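Local structure of uncharacterized HDOD domain protein (Geobacter sulfurreducens, 3HC1) at residues E156-F161 against C194-A199; R77-S80 against D84-I87. The protein is of unknown function but binds two iron ions in an HD-type metal centre and probably acts as a metal-dependent phosphohydrolase. One frame throughout, in Å; residues are numbered along the deposited sequence.

Interaction 1 (E156-F161 against C194-A199); sequences EVFINF and CEVGFA
Phe158 and Ile159 meet Val196 between two helical segments, 156-161 on helix 154-162 and 194-199 on helix 193-203. Both are regular alpha-helix, each held by its own i to i+4 backbone hydrogen bonds, such as Asn160 N to Glu156 O and Phe198 N to Cys194 O. The backbones stand well apart: the CA atoms of Phe158 and Val196 are 8.0 Å from each other, and side chains have to span the distance. The CA atoms of Gly197 and Glu156 are spaced similarly, 7.5 Å apart.

Val196 does most of the bridging from its helix. Its CG1 branch, anti to the backbone N (chi1 176°), reaches the Phe158 ring at CD2, 3.5 Å away, with CE2 of the same ring 4.0 Å and CG 4.1 Å from the methyl. The approach is oblique to the ring, and the two side chains cross at about a right angle. The CB of Phe158 points at the other helix, and with CG anti to N (chi1 175°) CD2 comes within reach of Val196 CG1. Ile159 comes in more loosely from the next position on the helix, its CG1 4.4 Å from Val196 CG1. All three residues are buried and the interface between them is wholly apolar. Phe158 is also touched by Met20, Val23 and Pro27, and its ring lies nearly parallel to that of Phe162.

Both helices start beside metal ligands: helix 154-162 follows directly on His152 and Asp153, and helix 193-203 begins with His193, whose side chain is about 4 Å from that of Ile159. A small hydrophobic helix-helix contact thus joins the helix that follows the His152-Asp153 pair to the helix that begins with His193, within the all-helical HD-type domain.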
ATOM      1  N   GLU A 156      -6.132   8.770   1.936  1.00 14.64           N
ATOM      2  CA  GLU A 156      -5.946   9.864   0.947  1.00 17.79           C
ATOM      3  C   GLU A 156      -6.864   9.633  -0.222  1.00 15.82           C
ATOM      4  O   GLU A 156      -7.365  10.586  -0.805  1.00 16.94           O
ATOM      5  CB  GLU A 156      -4.514   9.960   0.389  1.00 15.53           C
ATOM      6  CG  GLU A 156      -3.442  10.307   1.328  1.00 31.65           C
ATOM      7  CD  GLU A 156      -3.437  11.778   1.730  1.00 32.04           C
ATOM      8  OE1 GLU A 156      -4.486  12.263   2.160  1.00 34.79           O
ATOM      9  OE2 GLU A 156      -2.378  12.422   1.616  1.00 36.57           O
ATOM     10  N   VAL A 157      -7.107   8.368  -0.560  1.00 19.01           N
ATOM     11  CA  VAL A 157      -8.054   8.037  -1.578  1.00 18.51           C
ATOM     12  C   VAL A 157      -9.418   8.515  -1.148  1.00 20.05           C
ATOM     13  O   VAL A 157     -10.130   9.155  -1.903  1.00 17.42           O
ATOM     14  CB  VAL A 157      -8.098   6.517  -1.916  1.00 18.53           C
ATOM     15  CG1 VAL A 157      -9.262   6.225  -2.868  1.00 17.74           C
ATOM     16  CG2 VAL A 157      -6.791   6.122  -2.572  1.00 16.55           C
ATOM     17  N   PHE A 158      -9.766   8.247   0.099  1.00 20.05           N
ATOM     18  CA  PHE A 158     -11.035   8.712   0.615  1.00 18.25           C
ATOM     19  C   PHE A 158     -11.178  10.214   0.599  1.00 17.56           C
ATOM     20  O   PHE A 158     -12.196  10.721   0.161  1.00 17.55           O
ATOM     21  CB  PHE A 158     -11.240   8.223   2.053  1.00 23.17           C
ATOM     22  CG  PHE A 158     -12.473   8.765   2.674  1.00 23.00           C
ATOM     23  CD1 PHE A 158     -13.686   8.169   2.411  1.00 30.01           C
ATOM     24  CD2 PHE A 158     -12.436   9.910   3.459  1.00 21.76           C
ATOM     25  CE1 PHE A 158     -14.838   8.679   2.967  1.00 31.31           C
ATOM     26  CE2 PHE A 158     -13.590  10.407   4.001  1.00 23.73           C
ATOM     27  CZ  PHE A 158     -14.779   9.796   3.744  1.00 26.45           C
ATOM     28  N   ILE A 159     -10.191  10.937   1.141  1.00 15.50           N
ATOM     29  CA  ILE A 159     -10.307  12.373   1.233  1.00 16.57           C
ATOM     30  C   ILE A 159     -10.362  12.979  -0.193  1.00 17.60           C
ATOM     31  O   ILE A 159     -11.132  13.926  -0.431  1.00 18.77           O
ATOM     32  CB  ILE A 159      -9.155  12.990   2.024  1.00 17.42           C
ATOM     33  CG1 ILE A 159      -9.139  12.444   3.464  1.00 19.20           C
ATOM     34  CG2 ILE A 159      -9.193  14.513   2.038  1.00 21.59           C
ATOM     35  CD1 ILE A 159      -7.924  12.898   4.215  1.00 18.87           C
ATOM     36  N   ASN A 160      -9.517  12.442  -1.087  1.00 13.89           N
ATOM     37  CA  ASN A 160      -9.377  12.941  -2.480  1.00 14.42           C
ATOM     38  C   ASN A 160     -10.698  12.809  -3.240  1.00 14.77           C
ATOM     39  O   ASN A 160     -11.133  13.743  -3.904  1.00 15.89           O
ATOM     40  CB  ASN A 160      -8.244  12.213  -3.227  1.00 13.64           C
ATOM     41  CG  ASN A 160      -7.973  12.814  -4.622  1.00 15.69           C
ATOM     42  OD1 ASN A 160      -7.940  14.050  -4.808  1.00 17.18           O
ATOM     43  ND2 ASN A 160      -7.783  11.953  -5.589  1.00 13.35           N
ATOM     44  N   PHE A 161     -11.350  11.663  -3.103  1.00 16.44           N
ATOM     45  CA  PHE A 161     -12.545  11.353  -3.899  1.00 16.93           C
ATOM     46  C   PHE A 161     -13.827  11.813  -3.192  1.00 19.81           C
ATOM     47  O   PHE A 161     -14.825  12.122  -3.851  1.00 21.54           O
ATOM     48  CB  PHE A 161     -12.669   9.862  -4.198  1.00 16.56           C
ATOM     49  CG  PHE A 161     -11.745   9.330  -5.266  1.00 16.83           C
ATOM     50  CD1 PHE A 161     -11.097  10.171  -6.194  1.00 15.84           C
ATOM     51  CD2 PHE A 161     -11.580   7.946  -5.380  1.00 17.75           C
ATOM     52  CE1 PHE A 161     -10.310   9.657  -7.168  1.00 18.20           C
ATOM     53  CE2 PHE A 161     -10.776   7.414  -6.383  1.00 17.61           C
ATOM     54  CZ  PHE A 161     -10.145   8.278  -7.276  1.00 19.86           C
ATOM     55  N   CYS A 194      -3.984   9.023   7.921  1.00 13.08           N
ATOM     56  CA  CYS A 194      -3.666   7.904   8.825  1.00 15.50           C
ATOM     57  C   CYS A 194      -4.874   7.521   9.648  1.00 16.39           C
ATOM     58  O   CYS A 194      -5.305   6.384   9.650  1.00 16.38           O
ATOM     59  CB  CYS A 194      -2.519   8.226   9.741  1.00 18.01           C
ATOM     60  SG  CYS A 194      -0.957   8.549   8.886  1.00 20.34           S
ATOM     61  N   GLU A 195      -5.479   8.484  10.310  1.00 15.55           N
ATOM     62  CA  GLU A 195      -6.653   8.216  11.129  1.00 15.90           C
ATOM     63  C   GLU A 195      -7.926   7.942  10.357  1.00 17.85           C
ATOM     64  O   GLU A 195      -8.709   7.038  10.708  1.00 12.97           O
ATOM     65  CB  GLU A 195      -6.851   9.407  12.069  1.00 15.73           C
ATOM     66  CG  GLU A 195      -5.700   9.537  13.030  1.00 20.24           C
ATOM     67  CD  GLU A 195      -4.577  10.436  12.530  1.00 22.79           C
ATOM     68  OE1 GLU A 195      -4.555  10.874  11.368  1.00 19.03           O
ATOM     69  OE2 GLU A 195      -3.711  10.694  13.337  1.00 26.17           O
ATOM     70  N   VAL A 196      -8.140   8.720   9.286  1.00 13.74           N
ATOM     71  CA  VAL A 196      -9.235   8.456   8.398  1.00 12.52           C
ATOM     72  C   VAL A 196      -9.093   7.084   7.785  1.00 14.35           C
ATOM     73  O   VAL A 196     -10.083   6.375   7.699  1.00 17.00           O
ATOM     74  CB  VAL A 196      -9.356   9.542   7.267  1.00 11.93           C
ATOM     75  CG1 VAL A 196     -10.464   9.240   6.212  1.00 14.85           C
ATOM     76  CG2 VAL A 196      -9.682  10.880   7.937  1.00 10.55           C
ATOM     77  N   GLY A 197      -7.887   6.722   7.334  1.00 12.91           N
ATOM     78  CA  GLY A 197      -7.690   5.397   6.688  1.00 14.25           C
ATOM     79  C   GLY A 197      -7.945   4.285   7.690  1.00 13.54           C
ATOM     80  O   GLY A 197      -8.485   3.208   7.352  1.00 17.32           O
ATOM     81  N   PHE A 198      -7.529   4.533   8.915  1.00 13.49           N
ATOM     82  CA  PHE A 198      -7.768   3.535  10.023  1.00 16.98           C
ATOM     83  C   PHE A 198      -9.273   3.329  10.239  1.00 17.57           C
ATOM     84  O   PHE A 198      -9.767   2.189  10.239  1.00 16.49           O
ATOM     85  CB  PHE A 198      -7.080   4.032  11.293  1.00 16.67           C
ATOM     86  CG  PHE A 198      -7.268   3.153  12.477  1.00 14.30           C
ATOM     87  CD1 PHE A 198      -6.360   2.103  12.730  1.00 11.69           C
ATOM     88  CD2 PHE A 198      -8.337   3.371  13.346  1.00 17.97           C
ATOM     89  CE1 PHE A 198      -6.508   1.333  13.877  1.00 11.54           C
ATOM     90  CE2 PHE A 198      -8.532   2.559  14.475  1.00 19.23           C
ATOM     91  CZ  PHE A 198      -7.615   1.535  14.715  1.00 11.55           C
ATOM     92  N   ALA A 199      -9.996   4.443  10.369  1.00 15.85           N
ATOM     93  CA  ALA A 199     -11.452   4.422  10.584  1.00 16.44           C
ATOM     94  C   ALA A 199     -12.126   3.690   9.436  1.00 17.06           C
ATOM     95  O   ALA A 199     -13.068   2.970   9.639  1.00 15.70           O
ATOM     96  CB  ALA A 199     -12.018   5.843  10.647  1.00 14.32           C
TER

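Interaction 2 (R77-S80 against D84-I87); sequences RPIS and DAVI
Asp84 turns its carboxylate back over Ser80, and one oxygen, OD2, takes two hydrogen bonds from that residue. The backbone amide Ser80 N gives the first, at 3.1 Å and fairly straight (160°), using the anti lone pair of OD2, the one pointing away from OD1. The second comes from the hydroxyl: Ser80 OG approaches the same oxygen nearly along its C-O axis, at 3.0 Å. Ser80 can offer both donors because its OG almost eclipses the backbone N (chi1 12°), which brings hydroxyl and amide round to one side of the residue.

Asp84 belongs to the first turn of helix 82-108, and its own backbone N is hydrogen-bonded to Ser81 OG. Ser80 and Ser81 together thus tie the loop leaving helix 71-74 to the start of the long helix, by side-chain and main-chain bonds of the kind common at helix N-termini. With an alanine in place of Asp84, the amide and hydroxyl of Ser80 would probably both be left without this acceptor, and the loop would be less firmly held to the helix.

Alongside these bonds, the Ile79 and Asp84 side chains run antiparallel, one passing beside the other. Ile79 CD1 lies against the aliphatic part of the aspartate, 3.8 Å from Asp84 CB, and 3.7 Å from Asp84 O. The other branch, CG2, meets Ala85 at its CB, 3.9 Å away. Ala68 of helix 58-69 touches both Ile79 and Ala85, while Ile79 N is hydrogen-bonded to Asn69 OD1.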
ATOM      1  N   ARG A  77       7.938 -16.534 -19.310  1.00 34.52           N
ATOM      2  CA  ARG A  77       6.921 -17.559 -19.612  1.00 35.55           C
ATOM      3  C   ARG A  77       5.566 -16.895 -19.909  1.00 33.45           C
ATOM      4  O   ARG A  77       5.054 -16.135 -19.074  1.00 31.79           O
ATOM      5  CB  ARG A  77       6.750 -18.637 -18.518  1.00 36.01           C
ATOM      6  CG  ARG A  77       7.541 -18.418 -17.251  1.00 43.48           C
ATOM      7  CD  ARG A  77       8.666 -19.395 -17.064  1.00 48.83           C
ATOM      8  NE  ARG A  77       8.415 -20.178 -15.866  1.00 53.81           N
ATOM      9  CZ  ARG A  77       9.312 -20.934 -15.244  1.00 54.05           C
ATOM     10  NH1 ARG A  77      10.570 -21.077 -15.708  1.00 44.42           N
ATOM     11  NH2 ARG A  77       8.920 -21.573 -14.145  1.00 59.10           N
ATOM     12  N   PRO A  78       4.980 -17.200 -21.092  1.00 31.97           N
ATOM     13  CA  PRO A  78       3.726 -16.591 -21.543  1.00 31.50           C
ATOM     14  C   PRO A  78       2.460 -17.057 -20.823  1.00 31.63           C
ATOM     15  O   PRO A  78       2.051 -18.217 -20.953  1.00 34.39           O
ATOM     16  CB  PRO A  78       3.659 -16.941 -23.039  1.00 32.45           C
ATOM     17  CG  PRO A  78       4.666 -18.007 -23.275  1.00 34.35           C
ATOM     18  CD  PRO A  78       5.612 -18.048 -22.122  1.00 30.54           C
ATOM     19  N   ILE A  79       1.837 -16.135 -20.100  1.00 30.39           N
ATOM     20  CA  ILE A  79       0.572 -16.375 -19.414  1.00 30.14           C
ATOM     21  C   ILE A  79      -0.542 -15.771 -20.250  1.00 32.15           C
ATOM     22  O   ILE A  79      -0.587 -14.568 -20.442  1.00 30.37           O
ATOM     23  CB  ILE A  79       0.566 -15.721 -18.032  1.00 28.25           C
ATOM     24  CG1 ILE A  79       1.725 -16.252 -17.194  1.00 27.49           C
ATOM     25  CG2 ILE A  79      -0.763 -15.927 -17.339  1.00 24.61           C
ATOM     26  CD1 ILE A  79       1.753 -17.746 -17.042  1.00 34.97           C
ATOM     27  N   SER A  80      -1.419 -16.625 -20.761  1.00 37.28           N
ATOM     28  CA  SER A  80      -2.465 -16.231 -21.710  1.00 39.63           C
ATOM     29  C   SER A  80      -3.858 -16.553 -21.203  1.00 40.79           C
ATOM     30  O   SER A  80      -4.798 -15.798 -21.455  1.00 43.43           O
ATOM     31  CB  SER A  80      -2.216 -16.903 -23.055  1.00 40.64           C
ATOM     32  OG  SER A  80      -1.229 -17.926 -22.947  1.00 48.63           O
ATOM     33  N   ASP A  84      -3.168 -20.890 -16.999  1.00 25.74           N
ATOM     34  CA  ASP A  84      -1.730 -20.618 -16.994  1.00 24.88           C
ATOM     35  C   ASP A  84      -1.315 -19.877 -15.714  1.00 24.35           C
ATOM     36  O   ASP A  84      -0.295 -20.205 -15.101  1.00 22.98           O
ATOM     37  CB  ASP A  84      -1.305 -19.734 -18.192  1.00 24.26           C
ATOM     38  CG  ASP A  84      -1.400 -20.435 -19.554  1.00 32.58           C
ATOM     39  OD1 ASP A  84      -1.316 -21.688 -19.629  1.00 28.22           O
ATOM     40  OD2 ASP A  84      -1.519 -19.696 -20.566  1.00 31.79           O
ATOM     41  N   ALA A  85      -2.078 -18.847 -15.347  1.00 23.14           N
ATOM     42  CA  ALA A  85      -1.759 -18.038 -14.183  1.00 20.14           C
ATOM     43  C   ALA A  85      -1.764 -18.948 -12.940  1.00 20.21           C
ATOM     44  O   ALA A  85      -0.806 -18.980 -12.196  1.00 18.58           O
ATOM     45  CB  ALA A  85      -2.736 -16.870 -14.056  1.00 19.60           C
ATOM     46  N   VAL A  86      -2.799 -19.757 -12.781  1.00 21.08           N
ATOM     47  CA  VAL A  86      -2.878 -20.682 -11.634  1.00 24.31           C
ATOM     48  C   VAL A  86      -1.643 -21.607 -11.511  1.00 26.06           C
ATOM     49  O   VAL A  86      -1.022 -21.731 -10.435  1.00 27.07           O
ATOM     50  CB  VAL A  86      -4.166 -21.505 -11.711  1.00 23.21           C
ATOM     51  CG1 VAL A  86      -4.101 -22.774 -10.803  1.00 27.23           C
ATOM     52  CG2 VAL A  86      -5.365 -20.597 -11.391  1.00 26.19           C
ATOM     53  N   ILE A  87      -1.286 -22.212 -12.638  1.00 23.80           N
ATOM     54  CA  ILE A  87      -0.211 -23.188 -12.700  1.00 25.38           C
ATOM     55  C   ILE A  87       1.090 -22.486 -12.421  1.00 24.27           C
ATOM     56  O   ILE A  87       1.902 -23.011 -11.668  1.00 25.95           O
ATOM     57  CB  ILE A  87      -0.134 -23.888 -14.086  1.00 22.32           C
ATOM     58  CG1 ILE A  87      -1.369 -24.760 -14.339  1.00 27.44           C
ATOM     59  CG2 ILE A  87       1.097 -24.772 -14.193  1.00 26.82           C
ATOM     60  CD1 ILE A  87      -1.475 -25.231 -15.785  1.00 31.80           C
TER

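Interaction 2 comes earlier in the chain than interaction 1, and the two do not touch: their centres are 36 Å apart and their nearest atoms about 26 Å, on opposite sides of the chain's centre. Both lie in the range of the HDOD family. Interaction 1 is the one near the metal centre, though not in its first shell; the side chain of Ile159 is about 10 Å from a bound iron ion and about 9 Å from that of Asp153, an iron ligand. Interaction 2, centred 25 Å from the centre of the chain against 13 Å for interaction 1, lies away from the metal sites.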